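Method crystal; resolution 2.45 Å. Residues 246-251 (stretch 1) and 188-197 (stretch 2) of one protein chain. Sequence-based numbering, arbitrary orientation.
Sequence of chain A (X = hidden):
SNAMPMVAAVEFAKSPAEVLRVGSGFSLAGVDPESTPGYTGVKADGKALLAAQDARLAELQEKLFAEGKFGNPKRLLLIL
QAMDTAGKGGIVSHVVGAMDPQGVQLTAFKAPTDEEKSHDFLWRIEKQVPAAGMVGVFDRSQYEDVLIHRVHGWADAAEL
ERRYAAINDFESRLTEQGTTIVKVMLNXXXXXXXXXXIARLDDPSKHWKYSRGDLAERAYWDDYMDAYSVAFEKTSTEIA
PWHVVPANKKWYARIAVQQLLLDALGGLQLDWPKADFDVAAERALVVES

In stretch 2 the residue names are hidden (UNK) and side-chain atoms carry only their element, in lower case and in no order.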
# COMPACT_ATOMS: atom_id res chain seq x y z
N PRO A 246 -15.49 -18.89 4.04
CA PRO A 246 -15.16 -19.94 3.09
C PRO A 246 -14.32 -19.35 1.96
O PRO A 246 -14.71 -18.34 1.38
CB PRO A 246 -16.52 -20.34 2.59
CG PRO A 246 -17.37 -20.21 3.72
CD PRO A 246 -16.88 -19.01 4.47
N ALA A 247 -13.15 -19.94 1.70
CA ALA A 247 -12.16 -19.30 0.83
C ALA A 247 -11.68 -20.18 -0.32
O ALA A 247 -10.78 -19.77 -1.06
CB ALA A 247 -10.98 -18.84 1.63
N ASN A 248 -12.24 -21.37 -0.48
CA ASN A 248 -11.89 -22.20 -1.65
C ASN A 248 -12.11 -21.42 -2.94
O ASN A 248 -11.37 -21.60 -3.87
CB ASN A 248 -12.68 -23.54 -1.72
CG ASN A 248 -12.02 -24.67 -0.96
OD1 ASN A 248 -11.15 -24.43 -0.14
ND2 ASN A 248 -12.42 -25.90 -1.25
N LYS A 249 -13.13 -20.56 -2.96
CA LYS A 249 -13.30 -19.63 -4.05
C LYS A 249 -12.65 -18.30 -3.74
O LYS A 249 -13.14 -17.58 -2.89
CB LYS A 249 -14.78 -19.42 -4.33
CG LYS A 249 -15.45 -20.62 -4.94
CD LYS A 249 -16.97 -20.45 -4.89
CE LYS A 249 -17.69 -21.52 -5.72
NZ LYS A 249 -18.04 -22.64 -4.86
N LYS A 250 -11.57 -17.94 -4.43
CA LYS A 250 -10.89 -16.70 -4.10
C LYS A 250 -11.80 -15.49 -4.27
O LYS A 250 -11.83 -14.60 -3.43
CB LYS A 250 -9.62 -16.53 -4.94
CG LYS A 250 -8.43 -17.51 -4.58
CD LYS A 250 -7.16 -17.15 -5.42
CE LYS A 250 -5.99 -18.19 -5.47
NZ LYS A 250 -5.88 -18.88 -6.81
N TRP A 251 -12.59 -15.47 -5.35
CA TRP A 251 -13.46 -14.36 -5.65
C TRP A 251 -14.42 -14.13 -4.53
O TRP A 251 -14.75 -12.99 -4.24
CB TRP A 251 -14.22 -14.53 -6.98
CG TRP A 251 -15.23 -15.66 -6.98
CD1 TRP A 251 -15.02 -16.96 -7.37
CD2 TRP A 251 -16.61 -15.58 -6.58
NE1 TRP A 251 -16.18 -17.69 -7.22
CE2 TRP A 251 -17.16 -16.86 -6.73
CE3 TRP A 251 -17.41 -14.56 -6.10
CZ2 TRP A 251 -18.47 -17.13 -6.42
CZ3 TRP A 251 -18.71 -14.82 -5.80
CH2 TRP A 251 -19.24 -16.10 -5.97
N UNK A 188 -9.82 -22.80 3.91
CA UNK A 188 -9.80 -23.67 2.74
C UNK A 188 -9.73 -25.10 3.22
O UNK A 188 -9.27 -25.37 4.35
c UNK A 188 -8.85 -21.95 1.18
c UNK A 188 -8.65 -23.37 1.77
c UNK A 188 -6.07 -23.28 1.53
c UNK A 188 -7.27 -23.55 2.45
N UNK A 189 -10.22 -26.00 2.38
CA UNK A 189 -10.18 -27.43 2.66
C UNK A 189 -8.76 -27.96 2.49
O UNK A 189 -7.96 -27.40 1.74
o UNK A 189 -10.59 -28.16 0.42
c UNK A 189 -11.10 -28.18 1.72
N UNK A 190 -8.43 -29.03 3.23
CA UNK A 190 -7.12 -29.72 3.06
C UNK A 190 -6.82 -30.07 1.59
O UNK A 190 -5.69 -29.95 1.15
c UNK A 190 -6.98 -30.95 3.96
n UNK A 190 -3.87 -34.58 5.95
c UNK A 190 -5.45 -32.84 4.79
c UNK A 190 -5.51 -31.45 4.16
c UNK A 190 -4.00 -33.28 5.17
N UNK A 191 -7.84 -30.41 0.81
CA UNK A 191 -7.58 -30.69 -0.62
C UNK A 191 -7.29 -29.47 -1.48
O UNK A 191 -6.44 -29.52 -2.37
c UNK A 191 -8.74 -31.44 -1.24
c UNK A 191 -8.79 -32.88 -0.82
o UNK A 191 -7.69 -33.40 -0.40
o UNK A 191 -9.92 -33.44 -0.92
N UNK A 192 -8.03 -28.39 -1.23
CA UNK A 192 -7.74 -27.09 -1.86
C UNK A 192 -6.28 -26.66 -1.65
O UNK A 192 -5.65 -26.17 -2.58
c UNK A 192 -8.66 -24.70 -2.17
o UNK A 192 -8.51 -24.15 -4.48
c UNK A 192 -8.68 -25.99 -1.34
c UNK A 192 -9.05 -24.88 -3.64
o UNK A 192 -9.89 -25.75 -3.96
N UNK A 193 -5.74 -26.86 -0.44
CA UNK A 193 -4.34 -26.53 -0.22
C UNK A 193 -3.43 -27.35 -1.15
O UNK A 193 -2.50 -26.82 -1.78
n UNK A 193 -1.17 -25.78 3.38
c UNK A 193 -1.79 -26.51 2.41
c UNK A 193 -3.95 -26.81 1.21
o UNK A 193 -1.37 -27.59 2.03
c UNK A 193 -2.98 -25.88 1.74
N UNK A 194 -3.72 -28.65 -1.23
CA UNK A 194 -2.99 -29.56 -2.10
C UNK A 194 -3.08 -29.09 -3.55
O UNK A 194 -2.07 -28.99 -4.23
n UNK A 194 -3.73 -35.63 -1.81
c UNK A 194 -2.98 -31.96 -2.99
c UNK A 194 -3.48 -31.01 -1.93
c UNK A 194 -4.05 -34.17 -2.13
c UNK A 194 -2.77 -33.42 -2.50
N UNK A 195 -4.28 -28.77 -3.99
CA UNK A 195 -4.49 -28.25 -5.34
C UNK A 195 -3.65 -26.99 -5.57
O UNK A 195 -3.07 -26.79 -6.62
c UNK A 195 -7.89 -27.24 -7.11
c UNK A 195 -5.98 -27.97 -5.53
n UNK A 195 -9.45 -25.62 -8.35
c UNK A 195 -8.17 -26.47 -8.46
c UNK A 195 -6.45 -27.83 -6.99
N UNK A 196 -3.56 -26.14 -4.55
CA UNK A 196 -2.81 -24.91 -4.68
C UNK A 196 -1.29 -25.13 -4.69
O UNK A 196 -0.61 -24.49 -5.49
c UNK A 196 -3.27 -23.85 -3.66
n UNK A 196 -6.84 -20.36 -1.81
c UNK A 196 -4.66 -23.35 -4.01
c UNK A 196 -5.24 -22.40 -3.01
c UNK A 196 -7.39 -21.19 -2.69
n UNK A 196 -8.66 -21.09 -2.93
n UNK A 196 -6.67 -22.14 -3.28
N UNK A 197 -0.77 -26.01 -3.84
CA UNK A 197 0.68 -26.25 -3.85
C UNK A 197 1.09 -26.90 -5.17
O UNK A 197 2.14 -26.57 -5.74
c UNK A 197 1.04 -26.50 -1.31
c UNK A 197 1.12 -27.12 -2.69
c UNK A 197 1.22 -27.60 -0.29
c UNK A 197 2.09 -25.41 -1.12
O HOH W 1 -12.56 -29.21 -1.39
O HOH W 2 -8.59 -17.93 -1.19

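Position 188 carries four side-chain carbons and no heteroatom. The chain forks at the first carbon, and one arm is two carbons long, a beta-branched pattern that fits isoleucine alone. The one-carbon arm lies 3.8 Å from Ala247 CB, an apolar contact, while OD1 of Asn248 comes within 3.3 Å of the CA at this position. The residue is Ile188; the atom facing Ala247 CB is CG2, and the longer arm leads away from stretch 1.

Position 189 has one carbon followed by one oxygen, the hydroxymethyl group of serine. Its backbone N donates to Asn248 OD1 at 3.1 Å with an N-H...acceptor angle of 161°, close to linear. This is Ser189. It occupies the N-cap of the helix that starts at the next position: its OG, at chi1 70° (p), accepts from the backbone N of position 192 at 3.1 Å and 164°. Water 1 lies 2.9 Å from Ser189 OG and 3.3 Å from Asn248 ND2, accepting a weak hydrogen bond from the latter.

Position 190 shows four carbons in a row ending in nitrogen, a lysine. Its CA-to-CB bond points away from stretch 1, and Lys190 makes no contact there. Position 191 has two carbons, the second bearing two oxygens: a carboxylate bonded directly to CB, hence Asp191, whose nearest side-chain approach to stretch 1 is CB to Asn248 ND2, 6.7 Å.

Position 192 has three carbons, the third with two oxygens, which identifies glutamate. CA-to-CB points toward stretch 1, and CB is 3.2 Å from Asn248 OD1. Glu192 bends at chi2 59° (p), and its carboxylate is used within its own helix, as position 196 makes clear.

Position 193 has three carbons, the last carrying one oxygen and one nitrogen: Gln193, whose CA-to-CB bond points away from stretch 1. Positions 194 and 195 each repeat the row of four carbons capped by nitrogen and are Lys194 and Lys195. The first is out of reach; the CA-to-CB bond of Lys195 points toward stretch 1, yet its closest side-chain atom, NZ, is still 6.3 Å from Asn248 O.

Position 196 has three carbons, a nitrogen, then a carbon holding two more nitrogens, a guanidinium. One terminal nitrogen lies 3.1 Å from Ala247 O and 2.9 Å from Asn248 O. This is Arg196, and that nitrogen is NH2; its bond to Ala247 O has an angle of 150°. NE forms a salt bridge with Glu192 OE2 at 3.0 Å, one helical turn back. Position 197 has four carbons forked at the second, Leu197, out of reach.

The contact therefore rests on two polar anchors. Asn248 OD1 receives the backbone N of Ser189, while Arg196, held by Glu192, presents its guanidinium edge to the carbonyls of Ala247 and Asn248, with Lys250 CE over one face. Water 2 reinforces the second anchor, accepting from Arg196 NH1 at 3.1 Å and donating to Ala247 O at 2.9 Å. Together the two stretches bury 308 Å².

Stretch 2, residues 188-197: ISKDEQKKRL
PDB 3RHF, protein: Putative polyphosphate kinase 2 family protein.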